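Local coordinates for protein thymine dioxygenase (Neurospora crassa, PDB 5C3Q) that hydroxylates the methyl group of thymine, probably as an iron- and 2-oxoglutarate-dependent dioxygenase built on a double-stranded beta-helix core, at residues A[21-26]-A[166-171]; A[47-52]-A[243-248]; A[64-69]-A[148-153]; A[126-131]-A[135-140]; A[178-183]-A[261-266]. All blocks are in the same frame, centred on the assembly; numbering follows the deposited sequence.

Contact 1: A[21-26]-A[166-171]; sequences SKFLEG and MRAIAV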
# COMPACT_ATOMS: atom_id res chain seq x y z
N SER A 21 0.16 3.97 -19.82
CA SER A 21 0.72 4.82 -20.87
C SER A 21 -0.38 5.37 -21.79
O SER A 21 -0.22 6.44 -22.38
CB SER A 21 1.78 4.05 -21.69
OG SER A 21 1.18 3.13 -22.58
N LYS A 22 -1.48 4.64 -21.91
CA LYS A 22 -2.62 5.08 -22.72
C LYS A 22 -3.37 6.27 -22.09
O LYS A 22 -3.97 7.06 -22.82
CB LYS A 22 -3.55 3.91 -23.02
CG LYS A 22 -2.87 2.86 -23.89
CD LYS A 22 -3.78 1.69 -24.26
CE LYS A 22 -3.14 0.85 -25.36
NZ LYS A 22 -4.00 -0.30 -25.77
N PHE A 23 -3.33 6.41 -20.77
CA PHE A 23 -3.85 7.62 -20.12
C PHE A 23 -2.88 8.79 -20.32
O PHE A 23 -3.31 9.92 -20.58
CB PHE A 23 -4.10 7.42 -18.62
CG PHE A 23 -4.48 8.69 -17.90
CD1 PHE A 23 -5.73 9.26 -18.09
CD2 PHE A 23 -3.57 9.33 -17.06
CE1 PHE A 23 -6.07 10.45 -17.45
CE2 PHE A 23 -3.91 10.51 -16.41
CZ PHE A 23 -5.16 11.07 -16.60
N LEU A 24 -1.59 8.53 -20.19
CA LEU A 24 -0.58 9.58 -20.27
C LEU A 24 -0.30 10.06 -21.70
O LEU A 24 -0.09 11.25 -21.92
CB LEU A 24 0.72 9.13 -19.61
CG LEU A 24 0.67 8.90 -18.09
CD1 LEU A 24 2.02 8.42 -17.60
CD2 LEU A 24 0.24 10.15 -17.34
N GLU A 25 -0.29 9.14 -22.66
CA GLU A 25 0.14 9.44 -24.04
C GLU A 25 -0.94 9.31 -25.12
O GLU A 25 -0.71 9.70 -26.26
CB GLU A 25 1.32 8.55 -24.42
CG GLU A 25 2.61 8.88 -23.67
CD GLU A 25 3.63 7.77 -23.78
OE1 GLU A 25 4.73 8.02 -24.32
OE2 GLU A 25 3.34 6.64 -23.34
N GLY A 26 -2.10 8.75 -24.79
CA GLY A 26 -3.15 8.50 -25.79
C GLY A 26 -3.83 9.76 -26.28
O GLY A 26 -3.75 10.80 -25.63
N MET A 166 -4.42 10.11 -9.55
CA MET A 166 -5.52 10.96 -9.10
C MET A 166 -6.09 11.78 -10.26
O MET A 166 -7.31 11.97 -10.34
CB MET A 166 -5.08 11.89 -7.96
CG MET A 166 -4.67 11.18 -6.67
SD MET A 166 -5.77 9.87 -6.08
CE MET A 166 -7.23 10.79 -5.60
N ARG A 167 -5.23 12.22 -11.18
CA ARG A 167 -5.70 12.89 -12.40
C ARG A 167 -6.58 11.96 -13.24
O ARG A 167 -7.60 12.40 -13.76
CB ARG A 167 -4.52 13.40 -13.24
CG ARG A 167 -3.90 14.66 -12.68
CD ARG A 167 -2.65 15.08 -13.44
NE ARG A 167 -2.03 16.23 -12.79
CZ ARG A 167 -0.86 16.77 -13.15
NH1 ARG A 167 -0.16 16.27 -14.16
NH2 ARG A 167 -0.40 17.82 -12.48
N ALA A 168 -6.20 10.69 -13.36
CA ALA A 168 -7.03 9.70 -14.06
C ALA A 168 -8.39 9.54 -13.38
O ALA A 168 -9.41 9.46 -14.05
CB ALA A 168 -6.32 8.36 -14.15
N ILE A 169 -8.39 9.49 -12.05
CA ILE A 169 -9.63 9.43 -11.30
C ILE A 169 -10.52 10.65 -11.59
O ILE A 169 -11.72 10.50 -11.82
CB ILE A 169 -9.37 9.28 -9.79
CG1 ILE A 169 -8.86 7.86 -9.50
CG2 ILE A 169 -10.63 9.57 -8.99
CD1 ILE A 169 -8.32 7.67 -8.10
N ALA A 170 -9.92 11.83 -11.60
CA ALA A 170 -10.66 13.07 -11.86
C ALA A 170 -11.24 13.09 -13.27
O ALA A 170 -12.41 13.43 -13.47
CB ALA A 170 -9.77 14.28 -11.64
N VAL A 171 -10.42 12.71 -14.25
CA VAL A 171 -10.86 12.66 -15.64
C VAL A 171 -11.99 11.63 -15.78
O VAL A 171 -12.97 11.88 -16.47
CB VAL A 171 -9.69 12.34 -16.60
CG1 VAL A 171 -10.19 12.06 -18.01
CG2 VAL A 171 -8.70 13.50 -16.62

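Contact 2: A[47-52]-A[243-248]; sequences FIYLKN and IDATPI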
# COMPACT_ATOMS: atom_id res chain seq x y z
N PHE A 47 -9.36 -2.12 -6.38
CA PHE A 47 -8.01 -2.53 -6.78
C PHE A 47 -7.92 -2.50 -8.31
O PHE A 47 -8.88 -2.85 -8.99
CB PHE A 47 -7.75 -3.97 -6.33
CG PHE A 47 -7.09 -4.09 -4.99
CD1 PHE A 47 -7.81 -3.89 -3.82
CD2 PHE A 47 -5.75 -4.44 -4.90
CE1 PHE A 47 -7.19 -4.00 -2.58
CE2 PHE A 47 -5.13 -4.56 -3.66
CZ PHE A 47 -5.86 -4.35 -2.50
N ILE A 48 -6.77 -2.07 -8.83
CA ILE A 48 -6.42 -2.24 -10.25
C ILE A 48 -4.96 -2.68 -10.38
O ILE A 48 -4.18 -2.56 -9.43
CB ILE A 48 -6.66 -0.95 -11.07
CG1 ILE A 48 -5.72 0.17 -10.60
CG2 ILE A 48 -8.11 -0.51 -10.96
CD1 ILE A 48 -5.81 1.44 -11.43
N TYR A 49 -4.60 -3.23 -11.54
CA TYR A 49 -3.19 -3.42 -11.91
C TYR A 49 -2.89 -2.42 -13.02
O TYR A 49 -3.67 -2.30 -13.97
CB TYR A 49 -2.92 -4.81 -12.47
CG TYR A 49 -2.80 -5.96 -11.49
CD1 TYR A 49 -3.73 -6.16 -10.48
CD2 TYR A 49 -1.79 -6.91 -11.64
CE1 TYR A 49 -3.63 -7.25 -9.62
CE2 TYR A 49 -1.68 -8.00 -10.79
CZ TYR A 49 -2.60 -8.16 -9.78
OH TYR A 49 -2.49 -9.25 -8.93
N LEU A 50 -1.76 -1.73 -12.90
CA LEU A 50 -1.27 -0.87 -13.97
C LEU A 50 -0.02 -1.44 -14.58
O LEU A 50 0.88 -1.88 -13.87
CB LEU A 50 -0.97 0.53 -13.43
CG LEU A 50 -2.16 1.35 -12.91
CD1 LEU A 50 -1.66 2.69 -12.42
CD2 LEU A 50 -3.23 1.52 -13.98
N LYS A 51 0.04 -1.42 -15.91
CA LYS A 51 1.25 -1.75 -16.66
C LYS A 51 1.72 -0.52 -17.42
O LYS A 51 0.97 0.45 -17.56
CB LYS A 51 1.01 -2.93 -17.62
CG LYS A 51 -0.07 -2.71 -18.66
CD LYS A 51 -0.45 -4.00 -19.38
CE LYS A 51 0.53 -4.35 -20.49
NZ LYS A 51 0.19 -5.67 -21.10
N ASN A 52 2.96 -0.56 -17.90
CA ASN A 52 3.57 0.56 -18.63
C ASN A 52 3.45 1.89 -17.90
O ASN A 52 3.01 2.89 -18.48
CB ASN A 52 3.00 0.65 -20.04
CG ASN A 52 3.24 -0.61 -20.85
OD1 ASN A 52 4.20 -1.34 -20.60
ND2 ASN A 52 2.38 -0.88 -21.82
N ILE A 243 -9.21 -13.83 -2.44
CA ILE A 243 -8.80 -14.29 -3.76
C ILE A 243 -7.35 -13.90 -3.99
O ILE A 243 -6.94 -12.78 -3.66
CB ILE A 243 -9.67 -13.63 -4.85
CG1 ILE A 243 -11.16 -13.89 -4.58
CG2 ILE A 243 -9.26 -14.10 -6.23
CD1 ILE A 243 -11.57 -15.35 -4.52
N ASP A 244 -6.58 -14.81 -4.58
CA ASP A 244 -5.18 -14.56 -4.90
C ASP A 244 -5.00 -13.43 -5.90
O ASP A 244 -5.59 -13.46 -6.98
CB ASP A 244 -4.52 -15.83 -5.44
CG ASP A 244 -4.33 -16.90 -4.38
OD1 ASP A 244 -3.86 -16.56 -3.28
OD2 ASP A 244 -4.65 -18.07 -4.65
N ALA A 245 -4.19 -12.44 -5.54
CA ALA A 245 -3.80 -11.38 -6.46
C ALA A 245 -2.50 -11.82 -7.12
O ALA A 245 -1.41 -11.47 -6.66
CB ALA A 245 -3.63 -10.06 -5.73
N THR A 246 -2.63 -12.59 -8.19
CA THR A 246 -1.50 -13.17 -8.90
C THR A 246 -0.50 -12.09 -9.33
O THR A 246 -0.90 -11.06 -9.88
CB THR A 246 -1.99 -13.92 -10.15
OG1 THR A 246 -3.08 -14.77 -9.79
CG2 THR A 246 -0.87 -14.75 -10.78
N PRO A 247 0.80 -12.30 -9.06
CA PRO A 247 1.81 -11.37 -9.58
C PRO A 247 1.86 -11.38 -11.11
O PRO A 247 1.82 -12.45 -11.72
CB PRO A 247 3.12 -11.91 -9.00
CG PRO A 247 2.72 -12.71 -7.81
CD PRO A 247 1.40 -13.31 -8.16
N ILE A 248 1.91 -10.20 -11.71
CA ILE A 248 2.12 -10.05 -13.15
C ILE A 248 3.38 -9.21 -13.34
O ILE A 248 3.51 -8.13 -12.76
CB ILE A 248 0.90 -9.39 -13.84
CG1 ILE A 248 -0.32 -10.30 -13.73
CG2 ILE A 248 1.21 -9.10 -15.31
CD1 ILE A 248 -1.61 -9.71 -14.27

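Contact 3: A[64-69]-A[148-153]; sequences FNTSAK and KSTMNN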
# COMPACT_ATOMS: atom_id res chain seq x y z
N PHE A 64 14.50 -2.76 -5.51
CA PHE A 64 14.30 -4.03 -4.79
C PHE A 64 15.62 -4.63 -4.29
O PHE A 64 15.69 -5.10 -3.16
CB PHE A 64 13.56 -5.05 -5.66
CG PHE A 64 12.07 -4.99 -5.52
CD1 PHE A 64 11.33 -4.03 -6.19
CD2 PHE A 64 11.39 -5.90 -4.71
CE1 PHE A 64 9.95 -3.97 -6.06
CE2 PHE A 64 10.02 -5.84 -4.57
CZ PHE A 64 9.30 -4.88 -5.25
N ASN A 65 16.65 -4.62 -5.13
CA ASN A 65 17.98 -5.08 -4.72
C ASN A 65 18.53 -4.25 -3.56
O ASN A 65 19.14 -4.79 -2.63
CB ASN A 65 18.96 -5.02 -5.90
CG ASN A 65 18.69 -6.09 -6.95
OD1 ASN A 65 18.26 -7.20 -6.64
ND2 ASN A 65 18.97 -5.76 -8.21
N THR A 66 18.32 -2.94 -3.62
CA THR A 66 18.75 -2.02 -2.57
C THR A 66 18.00 -2.29 -1.26
O THR A 66 18.59 -2.27 -0.18
CB THR A 66 18.57 -0.56 -3.00
OG1 THR A 66 19.18 -0.36 -4.28
CG2 THR A 66 19.20 0.40 -2.00
N SER A 67 16.70 -2.56 -1.37
CA SER A 67 15.88 -2.92 -0.22
C SER A 67 16.36 -4.22 0.42
O SER A 67 16.47 -4.32 1.64
CB SER A 67 14.40 -3.07 -0.62
OG SER A 67 13.63 -3.56 0.46
N ALA A 68 16.63 -5.22 -0.42
CA ALA A 68 17.16 -6.50 0.04
C ALA A 68 18.48 -6.32 0.80
O ALA A 68 18.74 -7.02 1.78
CB ALA A 68 17.36 -7.46 -1.13
N LYS A 69 19.29 -5.37 0.36
CA LYS A 69 20.56 -5.06 1.04
C LYS A 69 20.34 -4.45 2.42
O LYS A 69 21.11 -4.72 3.34
CB LYS A 69 21.44 -4.16 0.17
CG LYS A 69 22.05 -4.89 -1.01
CD LYS A 69 22.71 -3.93 -1.99
CE LYS A 69 23.25 -4.68 -3.20
NZ LYS A 69 24.19 -3.83 -4.00
N LYS A 148 20.19 5.83 0.39
CA LYS A 148 19.36 7.02 0.54
C LYS A 148 18.97 7.62 -0.81
O LYS A 148 17.79 7.91 -1.04
CB LYS A 148 20.06 8.09 1.38
CG LYS A 148 19.24 9.37 1.55
CD LYS A 148 20.08 10.56 1.97
CE LYS A 148 20.21 10.65 3.48
NZ LYS A 148 21.18 11.71 3.88
N SER A 149 19.95 7.80 -1.68
CA SER A 149 19.72 8.43 -2.98
C SER A 149 18.76 7.61 -3.85
O SER A 149 17.93 8.17 -4.57
CB SER A 149 21.04 8.63 -3.73
OG SER A 149 21.75 7.41 -3.85
N THR A 150 18.88 6.29 -3.78
CA THR A 150 17.97 5.39 -4.48
C THR A 150 16.53 5.54 -3.98
O THR A 150 15.61 5.71 -4.78
CB THR A 150 18.42 3.92 -4.30
OG1 THR A 150 19.70 3.74 -4.93
CG2 THR A 150 17.42 2.95 -4.91
N MET A 151 16.35 5.49 -2.66
CA MET A 151 15.02 5.52 -2.05
C MET A 151 14.35 6.89 -2.18
O MET A 151 13.14 6.95 -2.36
CB MET A 151 15.08 5.09 -0.59
CG MET A 151 15.47 3.63 -0.40
SD MET A 151 14.34 2.53 -1.28
CE MET A 151 15.30 1.03 -1.37
N ASN A 152 15.12 7.97 -2.07
CA ASN A 152 14.57 9.31 -2.29
C ASN A 152 14.13 9.52 -3.73
O ASN A 152 13.09 10.12 -3.99
CB ASN A 152 15.58 10.39 -1.88
CG ASN A 152 15.62 10.61 -0.38
OD1 ASN A 152 14.68 10.27 0.34
ND2 ASN A 152 16.71 11.19 0.10
N ASN A 153 14.94 9.02 -4.67
CA ASN A 153 14.58 9.03 -6.09
C ASN A 153 13.29 8.26 -6.31
O ASN A 153 12.35 8.77 -6.94
CB ASN A 153 15.72 8.41 -6.92
CG ASN A 153 15.52 8.55 -8.41
OD1 ASN A 153 14.50 9.06 -8.88
ND2 ASN A 153 16.50 8.10 -9.18

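Contact 4: A[126-131]-A[135-140]; sequences GREDEP and NPWPAE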
# COMPACT_ATOMS: atom_id res chain seq x y z
N GLY A 126 9.54 8.61 4.88
CA GLY A 126 8.63 9.71 4.55
C GLY A 126 9.35 10.72 3.68
O GLY A 126 10.51 10.52 3.33
N ARG A 127 8.68 11.82 3.33
CA ARG A 127 9.35 12.87 2.57
C ARG A 127 10.44 13.51 3.43
O ARG A 127 10.25 13.73 4.63
CB ARG A 127 8.38 13.92 2.02
CG ARG A 127 7.65 14.75 3.05
CD ARG A 127 6.93 15.90 2.36
NE ARG A 127 6.04 16.59 3.28
CZ ARG A 127 6.27 17.78 3.84
NH1 ARG A 127 7.37 18.47 3.59
NH2 ARG A 127 5.36 18.29 4.67
N GLU A 128 11.57 13.80 2.80
CA GLU A 128 12.77 14.27 3.48
C GLU A 128 12.60 15.54 4.29
O GLU A 128 13.20 15.68 5.36
CB GLU A 128 13.89 14.50 2.46
CG GLU A 128 14.60 13.23 2.03
CD GLU A 128 15.66 12.80 3.02
OE1 GLU A 128 15.31 12.34 4.13
OE2 GLU A 128 16.86 12.89 2.68
N ASP A 129 11.81 16.48 3.78
CA ASP A 129 11.79 17.84 4.31
C ASP A 129 10.53 18.16 5.11
O ASP A 129 10.13 19.32 5.20
CB ASP A 129 11.98 18.85 3.17
CG ASP A 129 10.85 18.82 2.15
OD1 ASP A 129 10.08 17.83 2.11
OD2 ASP A 129 10.73 19.80 1.39
N GLU A 130 9.91 17.15 5.71
CA GLU A 130 8.78 17.40 6.60
C GLU A 130 9.30 17.95 7.92
O GLU A 130 10.07 17.27 8.60
CB GLU A 130 7.96 16.14 6.85
CG GLU A 130 6.74 16.42 7.70
CD GLU A 130 5.78 15.26 7.81
OE1 GLU A 130 6.16 14.13 7.45
OE2 GLU A 130 4.65 15.49 8.27
N PRO A 131 8.87 19.17 8.29
CA PRO A 131 9.28 19.75 9.57
C PRO A 131 9.04 18.82 10.75
O PRO A 131 7.94 18.27 10.89
CB PRO A 131 8.39 20.99 9.69
CG PRO A 131 8.07 21.37 8.29
CD PRO A 131 7.97 20.07 7.54
N ASN A 135 13.84 11.46 8.54
CA ASN A 135 13.98 10.03 8.26
C ASN A 135 15.21 9.46 8.97
O ASN A 135 16.29 10.03 8.86
CB ASN A 135 14.10 9.78 6.75
CG ASN A 135 12.79 9.97 6.01
OD1 ASN A 135 11.74 9.54 6.48
ND2 ASN A 135 12.85 10.62 4.85
N PRO A 136 15.04 8.33 9.68
CA PRO A 136 16.20 7.70 10.33
C PRO A 136 16.98 6.82 9.35
O PRO A 136 16.81 5.60 9.34
CB PRO A 136 15.57 6.88 11.45
CG PRO A 136 14.23 6.50 10.91
CD PRO A 136 13.79 7.62 10.00
N TRP A 137 17.82 7.44 8.53
CA TRP A 137 18.59 6.71 7.52
C TRP A 137 19.71 5.91 8.18
O TRP A 137 20.31 6.39 9.14
CB TRP A 137 19.19 7.67 6.50
CG TRP A 137 18.19 8.43 5.70
CD1 TRP A 137 17.84 9.74 5.85
CD2 TRP A 137 17.42 7.94 4.59
NE1 TRP A 137 16.90 10.09 4.92
CE2 TRP A 137 16.62 9.01 4.13
CE3 TRP A 137 17.32 6.70 3.95
CZ2 TRP A 137 15.73 8.87 3.06
CZ3 TRP A 137 16.44 6.56 2.88
CH2 TRP A 137 15.66 7.65 2.45
N PRO A 138 20.01 4.71 7.67
CA PRO A 138 21.13 3.94 8.20
C PRO A 138 22.45 4.48 7.64
O PRO A 138 22.44 5.21 6.65
CB PRO A 138 20.86 2.53 7.68
CG PRO A 138 20.17 2.75 6.38
CD PRO A 138 19.39 4.04 6.51
N ALA A 139 23.56 4.11 8.27
CA ALA A 139 24.88 4.57 7.82
C ALA A 139 25.21 4.00 6.44
O ALA A 139 24.92 2.84 6.15
CB ALA A 139 25.95 4.17 8.83
N GLU A 140 25.80 4.84 5.59
CA GLU A 140 26.13 4.48 4.22
C GLU A 140 27.53 3.88 4.13
O GLU A 140 28.50 4.60 3.90
CB GLU A 140 26.04 5.72 3.32
CG GLU A 140 24.66 6.36 3.22
CD GLU A 140 23.91 6.01 1.94
OE1 GLU A 140 24.54 5.98 0.87
OE2 GLU A 140 22.68 5.79 2.01
O HOH W 1 14.83 13.47 6.66

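Contact 5: A[178-183]-A[261-266]; sequences NYFDSF and ARWSND. With EDO (1,2-ethanediol), chain K.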
# COMPACT_ATOMS: atom_id res chain seq x y z
N ASN A 178 -7.32 18.45 -12.95
CA ASN A 178 -6.33 18.77 -11.93
C ASN A 178 -6.94 19.03 -10.55
O ASN A 178 -6.30 19.63 -9.70
CB ASN A 178 -5.50 19.98 -12.38
CG ASN A 178 -4.76 19.73 -13.69
OD1 ASN A 178 -5.20 20.16 -14.75
ND2 ASN A 178 -3.65 19.02 -13.61
N TYR A 179 -8.16 18.54 -10.33
CA TYR A 179 -8.86 18.75 -9.07
C TYR A 179 -8.04 18.31 -7.84
O TYR A 179 -8.01 19.01 -6.83
CB TYR A 179 -10.20 18.00 -9.06
CG TYR A 179 -10.95 18.13 -7.76
CD1 TYR A 179 -11.80 19.21 -7.52
CD2 TYR A 179 -10.80 17.19 -6.74
CE1 TYR A 179 -12.47 19.35 -6.32
CE2 TYR A 179 -11.47 17.32 -5.53
CZ TYR A 179 -12.30 18.40 -5.33
OH TYR A 179 -12.97 18.52 -4.13
N PHE A 180 -7.38 17.16 -7.93
CA PHE A 180 -6.67 16.62 -6.77
C PHE A 180 -5.28 17.22 -6.54
O PHE A 180 -4.71 17.03 -5.46
CB PHE A 180 -6.55 15.10 -6.88
CG PHE A 180 -7.87 14.39 -6.81
CD1 PHE A 180 -8.56 14.31 -5.61
CD2 PHE A 180 -8.41 13.81 -7.95
CE1 PHE A 180 -9.77 13.65 -5.54
CE2 PHE A 180 -9.63 13.15 -7.88
CZ PHE A 180 -10.31 13.07 -6.68
N ASP A 181 -4.74 17.94 -7.52
CA ASP A 181 -3.36 18.44 -7.44
C ASP A 181 -3.08 19.19 -6.13
O ASP A 181 -2.09 18.91 -5.46
CB ASP A 181 -3.02 19.34 -8.63
CG ASP A 181 -2.81 18.56 -9.93
OD1 ASP A 181 -3.09 17.35 -9.97
OD2 ASP A 181 -2.35 19.17 -10.91
N SER A 182 -3.97 20.11 -5.77
CA SER A 182 -3.78 20.94 -4.58
C SER A 182 -3.99 20.17 -3.27
O SER A 182 -3.61 20.64 -2.21
CB SER A 182 -4.71 22.16 -4.63
OG SER A 182 -6.05 21.78 -4.38
N PHE A 183 -4.61 19.00 -3.37
CA PHE A 183 -4.83 18.13 -2.21
C PHE A 183 -3.69 17.12 -2.00
O PHE A 183 -3.60 16.52 -0.93
CB PHE A 183 -6.14 17.35 -2.36
CG PHE A 183 -7.38 18.18 -2.16
CD1 PHE A 183 -7.90 18.38 -0.89
CD2 PHE A 183 -8.06 18.71 -3.25
CE1 PHE A 183 -9.06 19.12 -0.70
CE2 PHE A 183 -9.21 19.46 -3.07
CZ PHE A 183 -9.71 19.66 -1.79
N ALA A 261 -11.96 6.36 0.00
CA ALA A 261 -13.31 5.79 0.11
C ALA A 261 -14.26 6.82 0.72
O ALA A 261 -15.31 7.13 0.15
CB ALA A 261 -13.29 4.54 0.97
N ARG A 262 -13.85 7.37 1.85
CA ARG A 262 -14.61 8.39 2.57
C ARG A 262 -14.75 9.69 1.76
O ARG A 262 -15.83 10.26 1.67
CB ARG A 262 -13.91 8.68 3.89
CG ARG A 262 -14.64 9.65 4.79
CD ARG A 262 -13.75 10.08 5.93
NE ARG A 262 -14.50 10.96 6.82
CZ ARG A 262 -14.74 10.73 8.11
NH1 ARG A 262 -14.27 9.65 8.73
NH2 ARG A 262 -15.46 11.62 8.78
N TRP A 263 -13.64 10.15 1.20
CA TRP A 263 -13.58 11.34 0.34
C TRP A 263 -14.55 11.25 -0.85
O TRP A 263 -15.18 12.24 -1.24
CB TRP A 263 -12.14 11.48 -0.17
CG TRP A 263 -11.70 12.82 -0.64
CD1 TRP A 263 -12.42 13.99 -0.64
CD2 TRP A 263 -10.40 13.15 -1.13
NE1 TRP A 263 -11.64 15.01 -1.13
CE2 TRP A 263 -10.40 14.52 -1.43
CE3 TRP A 263 -9.24 12.40 -1.34
CZ2 TRP A 263 -9.27 15.17 -1.94
CZ3 TRP A 263 -8.12 13.05 -1.85
CH2 TRP A 263 -8.14 14.42 -2.14
N SER A 264 -14.66 10.05 -1.41
CA SER A 264 -15.52 9.76 -2.56
C SER A 264 -16.98 9.48 -2.18
O SER A 264 -17.78 9.13 -3.05
CB SER A 264 -14.96 8.56 -3.32
OG SER A 264 -15.20 7.34 -2.62
N ASN A 265 -17.31 9.63 -0.90
CA ASN A 265 -18.63 9.30 -0.39
C ASN A 265 -19.01 7.84 -0.63
O ASN A 265 -20.15 7.53 -0.97
CB ASN A 265 -19.69 10.23 -0.98
CG ASN A 265 -20.94 10.30 -0.12
OD1 ASN A 265 -20.84 10.43 1.09
ND2 ASN A 265 -22.12 10.20 -0.75
N ASP A 266 -18.02 6.96 -0.47
CA ASP A 266 -18.13 5.52 -0.73
C ASP A 266 -18.50 5.14 -2.17
O ASP A 266 -19.01 4.04 -2.40
CB ASP A 266 -19.08 4.85 0.26
CG ASP A 266 -18.51 4.79 1.67
OD1 ASP A 266 -17.28 4.85 1.82
OD2 ASP A 266 -19.30 4.69 2.63
C1 EDO K . -15.36 11.12 12.04
O1 EDO K . -16.65 11.67 11.72
C2 EDO K . -15.40 9.62 11.76
O2 EDO K . -14.10 9.10 11.44

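Contact 1: A[21-26]-A[166-171]
F23 lays one face of its phenyl ring over A168, whose CB stands 3.8 Å from the ring centroid and only 8° off the ring normal, a centred CH-pi contact. The outer end of the ring presses closest to the helix backbone: F23 CZ comes within 3.4 Å of A168 N, so the ring rests on the helix surface as well as on a methyl group. V171 is at the edge, its CG2 lying near the ring plane 4.1 Å from F23 CE1. R167 adds the root of its side chain, with CB 4.1 Å from F23 CZ. The extended chain of R167 then carries the guanidinium away from the phenyl ring to a salt bridge with D181. F23 holds CG anti to its backbone N (chi1 173°), which points the ring from helix 21-25 toward helix 147-173. The two segment axes are steeply inclined, at 77°, and 11.2 Å apart at closest approach, a spacing bridged by this one ring, set against A168, V171 and the backbone and CB of R167. The contact is plain apolar packing away from the active site. It joins helix 21-25, which follows strand 13-19, to the C-terminal part of helix 147-173, while helix 28-44 packs beside both through T34 on K22, I38 on A168 and A35 on V171.

Contact 2: A[47-52]-A[243-248]
Y49 OH donates a short hydrogen bond of 2.6 Å to the backbone O of T246, the one polar link between strand 47-51 and the segment 243-248. The hydroxyl does not lie in the plane of the accepting carbonyl but 44° above it, with a C=O...O angle of 128°. Seen from the tyrosine, T246 O sits at the ring edge and in the ring plane, 3.3 Å from Y49 CE2. The same hydroxyl also packs against A245, whose CB is 3.5 Å away, so the end of the phenol is lodged against the backbone of A245 and T246, with Y49 OH 3.1 Å from A245 C. Further back along the ring, I248 meets it obliquely, its CD1 3.8 Å from Y49 CD2. CG1 of I248 anti to the carbonyl carbon (chi1 -65°) and the extended chain beyond it carry CD1 to the ring. One aromatic residue thus spans the space between the two segments, tying a strand near the start of the chain to the segment leading into strand 251-256. The side chain of A245 is about 8 Å from the bound 2-oxoglutarate. Strand 47-51 runs in the large mixed sheet between strands 13-19 and 251-256, whereas strand 242-244 is an outermost strand of the smaller antiparallel sheet, and F47 sets its ring edge-to-face with the metal ligand H273.

Contact 3: A[64-69]-A[148-153]
Helices 57-71 and 147-173 pack across each other here, their segment axes 10.2 Å apart and inclined at 130°, and the contact is buried. T66 and T150 meet tip to tip, T66 OG1 lying 3.8 Å from the methyl T150 CG2. M151 slides past T66 in the opposite sense and adds its terminal methyl CE, which is 4.0 Å from T66 CB and 3.9 Å from S67 N. A bend at chi2 (-57°) swings the thioether across to helix 57-71, although CB of M151 does not point there. These helices flank the core of the dioxygenase: S67 and M151 both touch L193 of strand 190-200, and the S67 side chain is about 11 Å from the bound 2-oxoglutarate. Both threonine hydroxyls are engaged beyond the two segments, T66 OG1 bonding to H62 O and T150 OG1 to G146 O and H62 NE2. T150 OG1 is anti to the carbonyl carbon (chi1 -65°), which puts the methyl CG2 anti to the backbone N and toward T66.

Contact 4: A[126-131]-A[135-140]
E128 OE1 accepts from two side chains, W137 NE1 at 2.9 Å and N135 ND2 at 3.1 Å, in the long loop joining strand 121-125 to helix 147-173. Both donors approach the same face of the carboxylate plane, and the oxygen lies almost exactly in the indole plane. Carboxylate and indole planes stand at 88°, while carboxylate and amide are nearly parallel. N135 also pairs with the backbone of G126: its OD1 accepts from G126 N at 2.9 Å, and its ND2 donates to G126 O at 2.8 Å. The side-chain amide thus grips both polar atoms of the glycine, and ND2 has two acceptors. E128 is the second residue of a type I turn from R127 to E130; its chain bends at chi2 (-82°), curling the carboxylate back toward N135 and W137. E128 OE2 is held by N152 of helix 147-173, and W137 makes a cation-pi contact with K148. N135 CB packs over one indole face, 3.3 Å above the W137 plane. A water accepts from N135 N at 2.9 Å and lies 2.8 Å from E128 OE1.

Contact 5: A[178-183]-A[261-266]
An aromatic cluster of F180, F183 and W263 joins residues 178-183 to the end of helix 258-263. The six-membered ring of the indole meets F180 on one face and F183 at its edge, so each pair is edge-to-face with roles exchanged. F180 turns its edge to the face of W263, centroids 5.1 Å apart and planes at 80°; the closest atoms are F180 CD1 and W263 CH2, at 3.5 Å. W263 in turn points its own edge at the face of F183, with planes at 66° and W263 CZ2 3.6 Å from F183 CG. CB of F183 adds a touch on W263 CH2 at 3.6 Å. The tryptophan CG is anti to its backbone N (chi1 -158°), which projects the indole off the last helical turn. That helix closes in a Schellman motif, with N265 at positive phi and D266 N bonded to A261 O. F180 also packs on M166, I169 and A170 of helix 147-173, and I306 touches F180 and W263. On the adjoining residue, R262 NH1 and NH2 hydrogen-bond the two hydroxyls of a 1,2-ethanediol, probably from the crystallisation liquor.

In the fold
Helix 147-173 links most of the set: its start packs in contact 3, its end in contact 1, centres 28 Å apart. Contacts 3 and 4, centres 13 Å apart, meet through E140 with K148, joining the loop to the helix it precedes. At the other end, contacts 1 and 5 have centres 15 Å apart and meet where 166-171 touches 178-183. Contact 2 touches contact 1 where S21 meets N52. Along the chain, contacts 1 and 2 cross, contact 4 nests inside contact 3, which nests inside both, and contact 5 opens after contact 1 closes. Contacts 2 and 3 set N-terminal elements near the cosubstrate, with side chains about 8 and 11 Å from the bound 2-oxoglutarate; contacts 1 and 5 lie away from it.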